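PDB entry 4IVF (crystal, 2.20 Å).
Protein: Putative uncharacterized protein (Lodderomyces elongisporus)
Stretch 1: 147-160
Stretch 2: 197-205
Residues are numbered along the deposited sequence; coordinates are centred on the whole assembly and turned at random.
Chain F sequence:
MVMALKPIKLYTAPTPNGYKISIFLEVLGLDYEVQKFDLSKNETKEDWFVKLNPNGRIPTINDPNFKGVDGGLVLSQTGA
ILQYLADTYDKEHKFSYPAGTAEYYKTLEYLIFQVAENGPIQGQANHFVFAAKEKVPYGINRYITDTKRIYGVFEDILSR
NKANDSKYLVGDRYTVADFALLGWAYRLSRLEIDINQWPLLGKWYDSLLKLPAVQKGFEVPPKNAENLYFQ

Stretch 1 (147-160) TKRIYGVFEDILSR
Stretch 2 (197-205) QWPLLGKWY

The first turn of an α-helix leaves backbone amides without acceptors, and a carboxylate from a neighbouring helix can supply them. In this chain the donor turn begins at Pro199 and the carboxylate is that of Glu155. Leu200 N donates to Glu155 OE2 and Leu201 N to Glu155 OE1, each at 2.8 Å with an N-H...O angle of 149°, so the two oxygens serve consecutive amides like a fork. Glu155 OE2 also lies 3.3 Å from Pro199 N, but proline has no hydrogen to share and this is contact alone. Glu155 achieves the reach with chi1 t (-178°), chi2 p (69°) and chi3 near 1°; its CA-to-CB bond points sideways, yet the end of the side chain comes nearer.

Residues 147-159 are helical, continuing a helix that begins earlier, with phi/psi near -63/-39. Trp198, at -104/97, occupies the N-cap position, and helix 199-205 follows and runs on beyond the stretch. The axes cross at 80°, almost perpendicular, with a closest approach of 8.8 Å. Glu155 and Leu201 mark the register, their CA atoms 5.9 Å apart.

A second polar link runs through water. One molecule donates to Lys148 O at 2.7 Å and accepts from Trp198 NE1 at 2.8 Å, satisfying the indole while the carbonyl still accepts from Gly152 N within its own helix (3.1 Å).

The CA-to-CB bond of Trp198 (chi1 m, -54°; chi2 -79°) points toward the first helix, and the indole lies along Lys148, Tyr151 and Gly152. Tyr151 CB stands over one face, 3.6 Å from the centroid of the six-membered ring of Trp198 and only 8° off its normal, a CH-π contact. The Tyr151 ring (chi1 m, -79°; chi2 96°) is nearly parallel to the six-membered ring of Trp198, at 26°, but slid away: centroids 5.5 Å apart, barely overlapping.

Beyond the carboxylate the packing is apolar, part aliphatic and part aromatic. Leu201 (m, -82°; t, 174°) is a knob among Tyr151, Phe154, Glu155 and Leu158. Leu201 CD1 meets the edge of the Tyr151 ring, 3.8 Å from Tyr151 CD2, while Leu201 CD2 approaches Leu158 CD1 at 3.6 Å and Phe154 CB at 4.2 Å. The CA-to-CB bond of Leu158 (m, -74°; t, 175°) points toward the second helix, with Leu158 CD1 also 4.1 Å from both Leu200 CB and Trp204 CB. Leu200 (m, -60°; t, -177°) extends the contact to Ser159, with Leu200 CD1 3.5 Å from Ser159 CA. Together the stretches bury 591 Å², counting both sides.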

# COMPACT_ATOMS: atom_id res chain seq x y z
N THR F 147 3.72 -15.29 -4.30
CA THR F 147 2.39 -14.97 -4.83
C THR F 147 1.34 -15.96 -4.33
O THR F 147 0.23 -15.57 -3.95
CB THR F 147 2.38 -14.95 -6.36
OG1 THR F 147 3.22 -13.90 -6.82
CG2 THR F 147 0.97 -14.72 -6.86
N LYS F 148 1.70 -17.24 -4.32
CA LYS F 148 0.81 -18.29 -3.85
C LYS F 148 0.58 -18.15 -2.34
O LYS F 148 -0.51 -18.44 -1.85
CB LYS F 148 1.36 -19.67 -4.17
CG LYS F 148 1.23 -20.08 -5.63
CD LYS F 148 2.07 -21.32 -5.89
CE LYS F 148 1.84 -21.91 -7.26
NZ LYS F 148 2.86 -22.95 -7.56
N ARG F 149 1.61 -17.71 -1.62
CA ARG F 149 1.47 -17.48 -0.19
C ARG F 149 0.35 -16.46 0.06
O ARG F 149 -0.52 -16.68 0.90
CB ARG F 149 2.78 -16.97 0.42
CG ARG F 149 2.73 -16.89 1.95
CD ARG F 149 3.86 -16.05 2.57
NE ARG F 149 3.75 -14.63 2.25
CZ ARG F 149 2.99 -13.76 2.93
NH1 ARG F 149 2.25 -14.17 3.96
NH2 ARG F 149 2.95 -12.49 2.56
N ILE F 150 0.38 -15.36 -0.69
CA ILE F 150 -0.52 -14.23 -0.49
C ILE F 150 -1.99 -14.55 -0.81
O ILE F 150 -2.90 -14.09 -0.12
CB ILE F 150 -0.03 -13.00 -1.28
CG1 ILE F 150 1.21 -12.42 -0.61
CG2 ILE F 150 -1.10 -11.92 -1.35
CD1 ILE F 150 1.97 -11.48 -1.49
N TYR F 151 -2.22 -15.35 -1.84
CA TYR F 151 -3.56 -15.78 -2.17
C TYR F 151 -4.08 -16.76 -1.13
O TYR F 151 -5.28 -16.79 -0.85
CB TYR F 151 -3.61 -16.35 -3.58
CG TYR F 151 -3.65 -15.23 -4.61
CD1 TYR F 151 -2.50 -14.78 -5.22
CD2 TYR F 151 -4.85 -14.59 -4.91
CE1 TYR F 151 -2.53 -13.74 -6.13
CE2 TYR F 151 -4.89 -13.55 -5.82
CZ TYR F 151 -3.73 -13.14 -6.43
OH TYR F 151 -3.77 -12.12 -7.35
N GLY F 152 -3.17 -17.53 -0.55
CA GLY F 152 -3.50 -18.40 0.56
C GLY F 152 -3.99 -17.59 1.75
O GLY F 152 -4.90 -18.01 2.46
N VAL F 153 -3.39 -16.43 1.97
CA VAL F 153 -3.79 -15.56 3.07
C VAL F 153 -5.18 -15.00 2.79
O VAL F 153 -6.06 -15.03 3.66
CB VAL F 153 -2.80 -14.40 3.28
CG1 VAL F 153 -3.31 -13.44 4.35
CG2 VAL F 153 -1.42 -14.94 3.63
N PHE F 154 -5.38 -14.48 1.58
CA PHE F 154 -6.71 -14.03 1.17
C PHE F 154 -7.78 -15.14 1.26
O PHE F 154 -8.95 -14.85 1.49
CB PHE F 154 -6.67 -13.45 -0.25
CG PHE F 154 -6.17 -12.02 -0.31
CD1 PHE F 154 -6.90 -10.98 0.25
CD2 PHE F 154 -4.98 -11.72 -0.99
CE1 PHE F 154 -6.45 -9.65 0.17
CE2 PHE F 154 -4.51 -10.40 -1.08
CZ PHE F 154 -5.24 -9.36 -0.50
N GLU F 155 -7.37 -16.40 1.05
CA GLU F 155 -8.28 -17.53 1.21
C GLU F 155 -8.64 -17.69 2.68
O GLU F 155 -9.80 -17.92 3.02
CB GLU F 155 -7.64 -18.81 0.67
CG GLU F 155 -8.49 -20.05 0.74
CD GLU F 155 -9.69 -20.01 -0.20
OE1 GLU F 155 -9.85 -19.02 -0.94
OE2 GLU F 155 -10.47 -20.98 -0.20
N ASP F 156 -7.64 -17.57 3.56
CA ASP F 156 -7.88 -17.60 4.98
C ASP F 156 -8.82 -16.45 5.42
O ASP F 156 -9.74 -16.67 6.20
CB ASP F 156 -6.56 -17.53 5.76
CG ASP F 156 -6.76 -17.79 7.24
OD1 ASP F 156 -7.84 -18.28 7.60
OD2 ASP F 156 -5.84 -17.50 8.04
N ILE F 157 -8.58 -15.25 4.90
CA ILE F 157 -9.40 -14.09 5.21
C ILE F 157 -10.87 -14.35 4.86
O ILE F 157 -11.77 -14.14 5.70
CB ILE F 157 -8.87 -12.81 4.49
CG1 ILE F 157 -7.52 -12.43 5.08
CG2 ILE F 157 -9.83 -11.65 4.66
CD1 ILE F 157 -6.85 -11.30 4.38
N LEU F 158 -11.10 -14.86 3.65
CA LEU F 158 -12.45 -15.23 3.23
C LEU F 158 -13.08 -16.27 4.14
O LEU F 158 -14.28 -16.22 4.40
CB LEU F 158 -12.45 -15.74 1.79
CG LEU F 158 -12.26 -14.68 0.70
CD1 LEU F 158 -12.17 -15.36 -0.63
CD2 LEU F 158 -13.42 -13.70 0.72
N SER F 159 -12.27 -17.21 4.63
CA SER F 159 -12.75 -18.30 5.48
C SER F 159 -13.22 -17.79 6.84
O SER F 159 -14.05 -18.42 7.50
CB SER F 159 -11.67 -19.37 5.68
OG SER F 159 -10.71 -18.94 6.62
N ARG F 160 -12.69 -16.64 7.25
CA ARG F 160 -13.07 -16.04 8.51
C ARG F 160 -14.38 -15.24 8.42
O ARG F 160 -14.89 -14.76 9.42
CB ARG F 160 -11.94 -15.16 9.04
CG ARG F 160 -10.68 -15.95 9.34
CD ARG F 160 -9.54 -15.04 9.73
NE ARG F 160 -8.28 -15.79 9.78
CZ ARG F 160 -7.28 -15.51 10.61
NH1 ARG F 160 -7.40 -14.51 11.48
NH2 ARG F 160 -6.18 -16.24 10.59
N GLN F 197 -7.86 -23.36 -7.17
CA GLN F 197 -7.19 -24.16 -6.15
C GLN F 197 -7.48 -23.61 -4.74
O GLN F 197 -7.37 -24.33 -3.75
CB GLN F 197 -5.69 -24.25 -6.41
CG GLN F 197 -4.91 -22.98 -6.06
CD GLN F 197 -3.51 -22.99 -6.63
OE1 GLN F 197 -2.53 -23.28 -5.93
NE2 GLN F 197 -3.39 -22.70 -7.92
N TRP F 198 -7.82 -22.33 -4.65
CA TRP F 198 -8.34 -21.74 -3.41
C TRP F 198 -9.84 -21.58 -3.60
O TRP F 198 -10.29 -20.60 -4.20
CB TRP F 198 -7.68 -20.39 -3.11
CG TRP F 198 -6.17 -20.42 -3.08
CD1 TRP F 198 -5.38 -20.87 -2.06
CD2 TRP F 198 -5.28 -19.98 -4.11
NE1 TRP F 198 -4.05 -20.74 -2.39
CE2 TRP F 198 -3.96 -20.20 -3.65
CE3 TRP F 198 -5.46 -19.44 -5.39
CZ2 TRP F 198 -2.84 -19.89 -4.41
CZ3 TRP F 198 -4.35 -19.12 -6.14
CH2 TRP F 198 -3.06 -19.35 -5.65
N PRO F 199 -10.62 -22.55 -3.09
CA PRO F 199 -12.03 -22.68 -3.51
C PRO F 199 -12.90 -21.49 -3.12
O PRO F 199 -13.78 -21.11 -3.89
CB PRO F 199 -12.49 -23.98 -2.83
CG PRO F 199 -11.52 -24.19 -1.71
CD PRO F 199 -10.21 -23.63 -2.18
N LEU F 200 -12.66 -20.89 -1.95
CA LEU F 200 -13.40 -19.69 -1.57
C LEU F 200 -13.09 -18.51 -2.51
O LEU F 200 -14.00 -17.82 -2.96
CB LEU F 200 -13.13 -19.32 -0.12
CG LEU F 200 -13.50 -20.34 0.96
CD1 LEU F 200 -13.23 -19.74 2.31
CD2 LEU F 200 -14.96 -20.77 0.85
N LEU F 201 -11.81 -18.29 -2.80
CA LEU F 201 -11.43 -17.26 -3.78
C LEU F 201 -12.07 -17.52 -5.15
O LEU F 201 -12.58 -16.60 -5.79
CB LEU F 201 -9.92 -17.18 -3.93
CG LEU F 201 -9.13 -16.37 -2.90
CD1 LEU F 201 -7.64 -16.55 -3.15
CD2 LEU F 201 -9.50 -14.89 -2.98
N GLY F 202 -12.05 -18.78 -5.58
CA GLY F 202 -12.68 -19.19 -6.82
C GLY F 202 -14.13 -18.77 -6.94
O GLY F 202 -14.55 -18.32 -7.99
N LYS F 203 -14.91 -18.92 -5.86
CA LYS F 203 -16.32 -18.52 -5.88
C LYS F 203 -16.47 -17.00 -5.85
O LYS F 203 -17.30 -16.42 -6.56
CB LYS F 203 -17.07 -19.12 -4.68
CG LYS F 203 -17.27 -20.62 -4.71
CD LYS F 203 -17.67 -21.13 -3.33
CE LYS F 203 -18.39 -22.47 -3.40
NZ LYS F 203 -19.78 -22.43 -2.79
N TRP F 204 -15.66 -16.38 -5.01
CA TRP F 204 -15.59 -14.93 -4.89
C TRP F 204 -15.23 -14.32 -6.25
O TRP F 204 -15.90 -13.39 -6.73
CB TRP F 204 -14.56 -14.58 -3.82
CG TRP F 204 -14.06 -13.16 -3.80
CD1 TRP F 204 -14.56 -12.12 -3.07
CD2 TRP F 204 -12.92 -12.64 -4.50
NE1 TRP F 204 -13.82 -10.98 -3.29
CE2 TRP F 204 -12.81 -11.27 -4.17
CE3 TRP F 204 -11.98 -13.20 -5.39
CZ2 TRP F 204 -11.81 -10.45 -4.69
CZ3 TRP F 204 -11.00 -12.37 -5.92
CH2 TRP F 204 -10.91 -11.02 -5.56
N TYR F 205 -14.20 -14.87 -6.88
CA TYR F 205 -13.79 -14.42 -8.21
C TYR F 205 -14.90 -14.60 -9.26
O TYR F 205 -15.23 -13.67 -10.00
CB TYR F 205 -12.52 -15.17 -8.65
CG TYR F 205 -11.94 -14.69 -9.98
CD1 TYR F 205 -11.28 -13.46 -10.06
CD2 TYR F 205 -12.04 -15.45 -11.13
CE1 TYR F 205 -10.74 -13.01 -11.25
CE2 TYR F 205 -11.50 -15.01 -12.31
CZ TYR F 205 -10.86 -13.79 -12.37
OH TYR F 205 -10.33 -13.34 -13.56
O HOH W 1 -1.48 -20.88 -1.17